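Local coordinates for DUF5624 domain-containing protein (Legionella pneumophila subsp. pneumophila, PDB 4JX2) that is a putative secreted protein of unknown function that pairs with a second copy of itself in the crystal through a two-fold symmetric interface, at the interface of chains A and B. Sequence-based numbering; all coordinates share one arbitrary frame. Chains: chain A/B, hypothetical protein.

The three contacts sample one two-fold symmetric interface, so each recurs with the chains exchanged. For the copies given, contacts 1 and 2 are about 19 Å apart between the centres of their C-alpha atoms; contact 3 lies, on the same measure, about 46 Å from contact 1 and about 56 Å from contact 2. Helix 315-339 supplies B:Arg332 to contact 2 and A:Val339 to contact 3. Next come A:Thr341 and A:Asn342 in contact 3, and B:Ile343, B:Thr344 and B:Ile346 in contact 1, so contact 3 adjoins the twin of contact 1. This suggests one extended interface; the crystal alone does not show a dimer in solution.

Contact 1: the interface of chains A and B. Residues chain A 354-355, 370-372, 374-375; chain B 343-344, 346.
B:Ile346 forks over the side chains of chain A. Its CG2 branch lies above one face of the A:Phe375 ring, toward the rim, and comes within 3.7 Å of A:Phe375 CD1. The other branch is carried away by CG1, anti to the carbonyl carbon (chi1 -70°), and its CD1 meets A:Pro355 tip to tip, 3.8 Å from CD of that ring. The same methyl touches CB of A:Met371, a selenomethionine. Behind this wall, the guanidinium of A:Arg372 bonds through NH1 to the carbonyl O of A:Pro355 (3.0 Å), with A:Ile354 CD1 over one of its faces, which helps fix the loop against the helix. Farther along, B:Ile343 CG2 presses on the helix backbone at A:Met371 CA (3.5 Å). At the rim the extended A:Lys374 slides past this isoleucine in the opposite direction and NZ donates to B:Ile343 O at 2.9 Å, nearly along the C=O axis (167°). Water 1 lies 2.8 Å from the carbonyl O of A:Met371 and also meets B:Thr344 O and B:Ile346 N. Apolar groups make up most of the contact, while lysine and water-mediated bonds to the backbone probably help set the register, seating the 343-346 segment on helix 366-378 and helping hold the chains together.

Contact 2: the interface of chains A and B. Residues chain A 118, 121-122, 125; chain B 41, 56-57, 332.
B:Phe41 inserts its ring among A:His118, A:Pro121, A:Ala122 and A:Tyr125. The aromatic contacts come first: the two six-membered rings meet edge to face, their planes 60° apart and centroids 4.8 Å apart, with CE1 of B:Phe41 poised over the centre of the A:Tyr125 ring. Another ring carbon of the phenylalanine, CD2, stands 3.6 Å above the plane of the A:His118 ring, toward its rim. With CG anti to the backbone N (chi1 175°), B:Phe41 reaches both partners at once.

Aliphatic groups pack around the ring as well. B:Phe41 CD1 rests on A:Ala122 CA (3.5 Å) and CZ on A:Pro121 CB (3.6 Å), while B:Ile56 CG2 abuts the CB of A:Tyr125. At the phenol end, the CG methylene of B:Arg332 approaches A:Tyr125 OH, and the guanidinium stands almost perpendicular to the phenol ring.

Polar bonding stays within chain B. The B:Ser57 hydroxyl OG donates to the carbonyl O of B:Phe41 at 2.7 Å, and OG also lies over the centre of the phenylalanine's face opposite A:His118 O, probably a second-shell support for the inserted ring. No polar pair bonds across, so the fit appears to rest on packing.

In the fold, helix 119-131 of chain A and the A:His118 just before it receive B:Phe41, where helix 32-41 gives way to loop, together with the start of helix 56-66 and B:Arg332 from helix 315-339.

Contact 3: the interface of chains A and B. Residues chain A 339, 341-342; chain B 205-206, 209.
A:Asn342 holds CG anti to its carbonyl carbon (chi1 -68°), which directs its amide between B:Met205 and B:Gln209. From the other chain, B:Gln209 sets CG anti to the backbone N (chi1 178°) and then bends at chi2, bringing its amide back alongside A:Asn342. The two side chains pass in opposite directions with amide planes 60° apart, and B:Gln209 CD packs 3.7 Å from A:Asn342 CB.

B:Met205, a selenomethionine, meets the chain A segment with its selenium end: SE sits 3.5 Å from the carbonyl O of A:Val339. Farther back along the tail, CG lies 3.8 Å from the hydroxyl OG1 of A:Thr341, which crosses it obliquely.

One polar pair needs caution. A:Asn342 OD1 is modelled 2.9 Å from the carbonyl O of B:Met205, and two acceptors cannot bond; the side-chain amide may be turned the wrong way round. If turned, its NH2 could bond that carbonyl; the crowding around this amide makes its detail doubtful at this resolution.

The contact rests the end of helix 315-339 and the residues after it on the first turns of helix 205-213 of the other chain, a small contact next to the twin of contact 1, which may help hold the two chains together.

Contact 1: the interface of chains A and B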
loop_
_atom_site.group_PDB
_atom_site.type_symbol
_atom_site.label_atom_id
_atom_site.label_comp_id
_atom_site.label_asym_id
_atom_site.label_seq_id
_atom_site.Cartn_x
_atom_site.Cartn_y
_atom_site.Cartn_z
ATOM N N ILE A 354 -4.154 8.246 -18.066
ATOM C CA ILE A 354 -5.323 7.474 -18.488
ATOM C C ILE A 354 -6.542 8.402 -18.483
ATOM O O ILE A 354 -6.490 9.441 -17.800
ATOM C CB ILE A 354 -5.513 6.235 -17.568
ATOM C CG1 ILE A 354 -5.650 6.609 -16.060
ATOM C CG2 ILE A 354 -4.400 5.202 -17.803
ATOM C CD1 ILE A 354 -6.262 5.493 -15.183
ATOM N N PRO A 355 -7.648 8.081 -19.213
ATOM C CA PRO A 355 -8.837 8.949 -19.169
ATOM C C PRO A 355 -9.249 9.310 -17.731
ATOM O O PRO A 355 -9.177 8.454 -16.842
ATOM C CB PRO A 355 -9.897 8.089 -19.865
ATOM C CG PRO A 355 -9.131 7.321 -20.849
ATOM C CD PRO A 355 -7.887 6.926 -20.103
ATOM N N LEU A 370 -16.476 8.360 -17.533
ATOM C CA LEU A 370 -17.238 7.107 -17.468
ATOM C C LEU A 370 -16.288 5.907 -17.458
ATOM O O LEU A 370 -16.470 4.993 -16.648
ATOM C CB LEU A 370 -18.245 7.003 -18.627
ATOM C CG LEU A 370 -19.385 8.029 -18.627
ATOM C CD1 LEU A 370 -20.393 7.657 -19.613
ATOM C CD2 LEU A 370 -20.074 8.112 -17.267
HETATM N N MSE A 371 -15.227 5.960 -18.299
HETATM C CA MSE A 371 -14.172 4.960 -18.374
HETATM C C MSE A 371 -13.425 4.868 -17.030
HETATM O O MSE A 371 -13.186 3.765 -16.515
HETATM C CB MSE A 371 -13.224 5.291 -19.512
HETATM C CG MSE A 371 -13.840 5.080 -20.883
HETATM SE SE MSE A 371 -12.481 5.294 -22.258
HETATM C CE MSE A 371 -12.773 6.982 -22.739
ATOM N N ARG A 372 -13.155 6.024 -16.427
ATOM C CA ARG A 372 -12.460 6.100 -15.159
ATOM C C ARG A 372 -13.369 5.640 -14.009
ATOM O O ARG A 372 -12.867 5.013 -13.066
ATOM C CB ARG A 372 -11.917 7.513 -14.926
ATOM C CG ARG A 372 -10.896 7.609 -13.821
ATOM C CD ARG A 372 -9.638 6.790 -14.041
ATOM N NE ARG A 372 -8.626 7.144 -13.043
ATOM C CZ ARG A 372 -7.802 8.175 -13.165
ATOM N NH1 ARG A 372 -7.833 8.929 -14.254
ATOM N NH2 ARG A 372 -6.929 8.451 -12.208
ATOM N N LYS A 374 -15.757 3.263 -14.275
ATOM C CA LYS A 374 -15.782 1.788 -14.395
ATOM C C LYS A 374 -14.510 1.189 -13.753
ATOM O O LYS A 374 -14.589 0.234 -12.970
ATOM C CB LYS A 374 -15.902 1.380 -15.874
ATOM C CG LYS A 374 -15.925 -0.129 -16.132
ATOM C CD LYS A 374 -15.941 -0.497 -17.637
ATOM C CE LYS A 374 -16.154 -1.979 -17.803
ATOM N NZ LYS A 374 -16.066 -2.414 -19.220
ATOM N N PHE A 375 -13.345 1.802 -14.087
ATOM C CA PHE A 375 -12.031 1.416 -13.618
ATOM C C PHE A 375 -11.954 1.562 -12.090
ATOM O O PHE A 375 -11.559 0.625 -11.401
ATOM C CB PHE A 375 -10.946 2.250 -14.333
ATOM C CG PHE A 375 -9.541 1.819 -13.991
ATOM C CD1 PHE A 375 -9.018 0.632 -14.495
ATOM C CD2 PHE A 375 -8.764 2.561 -13.105
ATOM C CE1 PHE A 375 -7.724 0.222 -14.164
ATOM C CE2 PHE A 375 -7.484 2.127 -12.742
ATOM C CZ PHE A 375 -6.970 0.967 -13.282
ATOM N N ILE B 343 -18.927 0.768 -21.737
ATOM C CA ILE B 343 -17.813 1.666 -21.430
ATOM C C ILE B 343 -16.511 0.869 -21.634
ATOM O O ILE B 343 -16.356 -0.234 -21.074
ATOM C CB ILE B 343 -17.998 2.188 -19.982
ATOM C CG1 ILE B 343 -19.229 3.112 -19.906
ATOM C CG2 ILE B 343 -16.730 2.864 -19.433
ATOM C CD1 ILE B 343 -19.639 3.471 -18.505
ATOM N N THR B 344 -15.580 1.433 -22.439
ATOM C CA THR B 344 -14.271 0.854 -22.757
ATOM C C THR B 344 -13.524 0.610 -21.476
ATOM O O THR B 344 -13.569 1.444 -20.557
ATOM C CB THR B 344 -13.526 1.792 -23.687
ATOM O OG1 THR B 344 -14.305 1.971 -24.877
ATOM C CG2 THR B 344 -12.121 1.313 -24.022
ATOM N N ILE B 346 -10.272 0.127 -19.140
ATOM C CA ILE B 346 -8.924 0.624 -18.952
ATOM C C ILE B 346 -8.130 -0.474 -18.300
ATOM O O ILE B 346 -8.649 -1.171 -17.419
ATOM C CB ILE B 346 -8.949 1.922 -18.078
ATOM C CG1 ILE B 346 -9.565 3.110 -18.851
ATOM C CG2 ILE B 346 -7.555 2.279 -17.480
ATOM C CD1 ILE B 346 -9.811 4.373 -18.018
HETATM O O HOH W 1 -12.736 1.400 -17.864
#

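Contact 2: the interface of chains A and B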
loop_
_atom_site.group_PDB
_atom_site.type_symbol
_atom_site.label_atom_id
_atom_site.label_comp_id
_atom_site.label_asym_id
_atom_site.label_seq_id
_atom_site.Cartn_x
_atom_site.Cartn_y
_atom_site.Cartn_z
ATOM N N HIS A 118 -24.532 7.708 -5.416
ATOM C CA HIS A 118 -24.637 6.333 -4.978
ATOM C C HIS A 118 -25.895 5.583 -5.444
ATOM O O HIS A 118 -25.956 4.350 -5.275
ATOM C CB HIS A 118 -24.528 6.288 -3.460
ATOM C CG HIS A 118 -23.105 6.334 -2.989
ATOM N ND1 HIS A 118 -22.792 6.406 -1.647
ATOM C CD2 HIS A 118 -21.953 6.273 -3.703
ATOM C CE1 HIS A 118 -21.473 6.375 -1.587
ATOM N NE2 HIS A 118 -20.923 6.310 -2.800
ATOM N N PRO A 121 -24.562 2.891 -8.152
ATOM C CA PRO A 121 -24.018 1.664 -7.517
ATOM C C PRO A 121 -25.062 0.862 -6.739
ATOM O O PRO A 121 -25.037 -0.369 -6.801
ATOM C CB PRO A 121 -22.936 2.206 -6.580
ATOM C CG PRO A 121 -22.490 3.469 -7.249
ATOM C CD PRO A 121 -23.742 4.071 -7.798
ATOM N N ALA A 122 -25.998 1.551 -6.036
ATOM C CA ALA A 122 -27.100 0.902 -5.296
ATOM C C ALA A 122 -27.929 0.004 -6.222
ATOM O O ALA A 122 -28.163 -1.168 -5.897
ATOM C CB ALA A 122 -27.998 1.945 -4.649
ATOM N N TYR A 125 -25.927 -3.062 -7.405
ATOM C CA TYR A 125 -25.910 -4.012 -6.299
ATOM C C TYR A 125 -27.219 -4.772 -6.237
ATOM O O TYR A 125 -27.195 -5.988 -6.041
ATOM C CB TYR A 125 -25.639 -3.286 -4.967
ATOM C CG TYR A 125 -24.182 -2.996 -4.644
ATOM C CD1 TYR A 125 -23.282 -2.619 -5.642
ATOM C CD2 TYR A 125 -23.725 -3.009 -3.332
ATOM C CE1 TYR A 125 -21.951 -2.318 -5.347
ATOM C CE2 TYR A 125 -22.400 -2.691 -3.022
ATOM C CZ TYR A 125 -21.510 -2.369 -4.038
ATOM O OH TYR A 125 -20.203 -2.074 -3.748
ATOM N N PHE B 41 -27.464 2.852 0.975
ATOM C CA PHE B 41 -26.426 2.128 0.263
ATOM C C PHE B 41 -25.200 1.889 1.141
ATOM O O PHE B 41 -24.699 0.764 1.163
ATOM C CB PHE B 41 -26.031 2.876 -1.029
ATOM C CG PHE B 41 -24.874 2.259 -1.785
ATOM C CD1 PHE B 41 -25.045 1.092 -2.521
ATOM C CD2 PHE B 41 -23.605 2.843 -1.754
ATOM C CE1 PHE B 41 -23.970 0.529 -3.228
ATOM C CE2 PHE B 41 -22.532 2.274 -2.456
ATOM C CZ PHE B 41 -22.712 1.107 -3.168
ATOM N N ILE B 56 -28.089 -1.701 1.269
ATOM C CA ILE B 56 -27.931 -2.466 0.034
ATOM C C ILE B 56 -26.568 -3.201 0.023
ATOM O O ILE B 56 -26.557 -4.388 -0.317
ATOM C CB ILE B 56 -28.214 -1.562 -1.198
ATOM C CG1 ILE B 56 -29.752 -1.312 -1.299
ATOM C CG2 ILE B 56 -27.684 -2.169 -2.489
ATOM C CD1 ILE B 56 -30.202 -0.013 -1.999
ATOM N N SER B 57 -25.474 -2.556 0.497
ATOM C CA SER B 57 -24.145 -3.188 0.576
ATOM C C SER B 57 -24.174 -4.469 1.418
ATOM O O SER B 57 -23.681 -5.495 0.971
ATOM C CB SER B 57 -23.101 -2.226 1.143
ATOM O OG SER B 57 -22.913 -1.095 0.306
ATOM N N ARG B 332 -17.295 -6.027 -6.357
ATOM C CA ARG B 332 -17.154 -4.768 -7.089
ATOM C C ARG B 332 -16.519 -4.970 -8.476
ATOM O O ARG B 332 -16.983 -4.378 -9.454
ATOM C CB ARG B 332 -16.333 -3.768 -6.278
ATOM C CG ARG B 332 -17.190 -2.970 -5.325
ATOM C CD ARG B 332 -16.395 -2.423 -4.151
ATOM N NE ARG B 332 -15.634 -1.223 -4.497
ATOM C CZ ARG B 332 -16.081 0.024 -4.367
ATOM N NH1 ARG B 332 -17.316 0.254 -3.925
ATOM N NH2 ARG B 332 -15.303 1.052 -4.692
#

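Contact 3: the interface of chains A and B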
loop_
_atom_site.group_PDB
_atom_site.type_symbol
_atom_site.label_atom_id
_atom_site.label_comp_id
_atom_site.label_asym_id
_atom_site.label_seq_id
_atom_site.Cartn_x
_atom_site.Cartn_y
_atom_site.Cartn_z
ATOM N N VAL A 339 25.317 6.456 0.935
ATOM C CA VAL A 339 26.193 5.350 1.340
ATOM C C VAL A 339 26.388 4.307 0.199
ATOM O O VAL A 339 27.514 3.834 0.007
ATOM C CB VAL A 339 25.718 4.675 2.663
ATOM C CG1 VAL A 339 26.688 3.602 3.134
ATOM C CG2 VAL A 339 25.500 5.708 3.766
ATOM N N THR A 341 26.745 4.514 -3.022
ATOM C CA THR A 341 27.155 5.239 -4.232
ATOM C C THR A 341 27.864 4.366 -5.255
ATOM O O THR A 341 28.138 4.843 -6.351
ATOM C CB THR A 341 28.067 6.423 -3.897
ATOM O OG1 THR A 341 29.262 5.972 -3.232
ATOM C CG2 THR A 341 27.358 7.487 -3.108
ATOM N N ASN A 342 28.237 3.130 -4.893
ATOM C CA ASN A 342 28.933 2.229 -5.820
ATOM C C ASN A 342 27.949 1.282 -6.535
ATOM O O ASN A 342 28.345 0.489 -7.387
ATOM C CB ASN A 342 30.000 1.452 -5.079
ATOM C CG ASN A 342 31.170 2.282 -4.581
ATOM O OD1 ASN A 342 31.779 1.951 -3.558
ATOM N ND2 ASN A 342 31.506 3.389 -5.275
HETATM N N MSE B 205 35.097 5.210 -0.198
HETATM C CA MSE B 205 34.059 4.497 -0.954
HETATM C C MSE B 205 34.635 3.763 -2.155
HETATM O O MSE B 205 34.346 2.582 -2.312
HETATM C CB MSE B 205 32.917 5.412 -1.421
HETATM C CG MSE B 205 31.743 5.556 -0.438
HETATM SE SE MSE B 205 30.932 3.948 0.470
HETATM C CE MSE B 205 30.807 2.634 -0.951
ATOM N N ALA B 206 35.476 4.439 -2.960
ATOM C CA ALA B 206 36.108 3.901 -4.176
ATOM C C ALA B 206 37.068 2.740 -3.882
ATOM O O ALA B 206 36.983 1.705 -4.546
ATOM C CB ALA B 206 36.845 5.007 -4.911
ATOM N N GLN B 209 35.268 -0.491 -2.662
ATOM C CA GLN B 209 34.637 -1.161 -3.794
ATOM C C GLN B 209 35.653 -1.995 -4.585
ATOM O O GLN B 209 35.441 -3.194 -4.785
ATOM C CB GLN B 209 33.950 -0.138 -4.712
ATOM C CG GLN B 209 33.293 -0.731 -5.965
ATOM C CD GLN B 209 32.022 -1.518 -5.734
ATOM O OE1 GLN B 209 31.607 -2.296 -6.583
ATOM N NE2 GLN B 209 31.355 -1.334 -4.616
#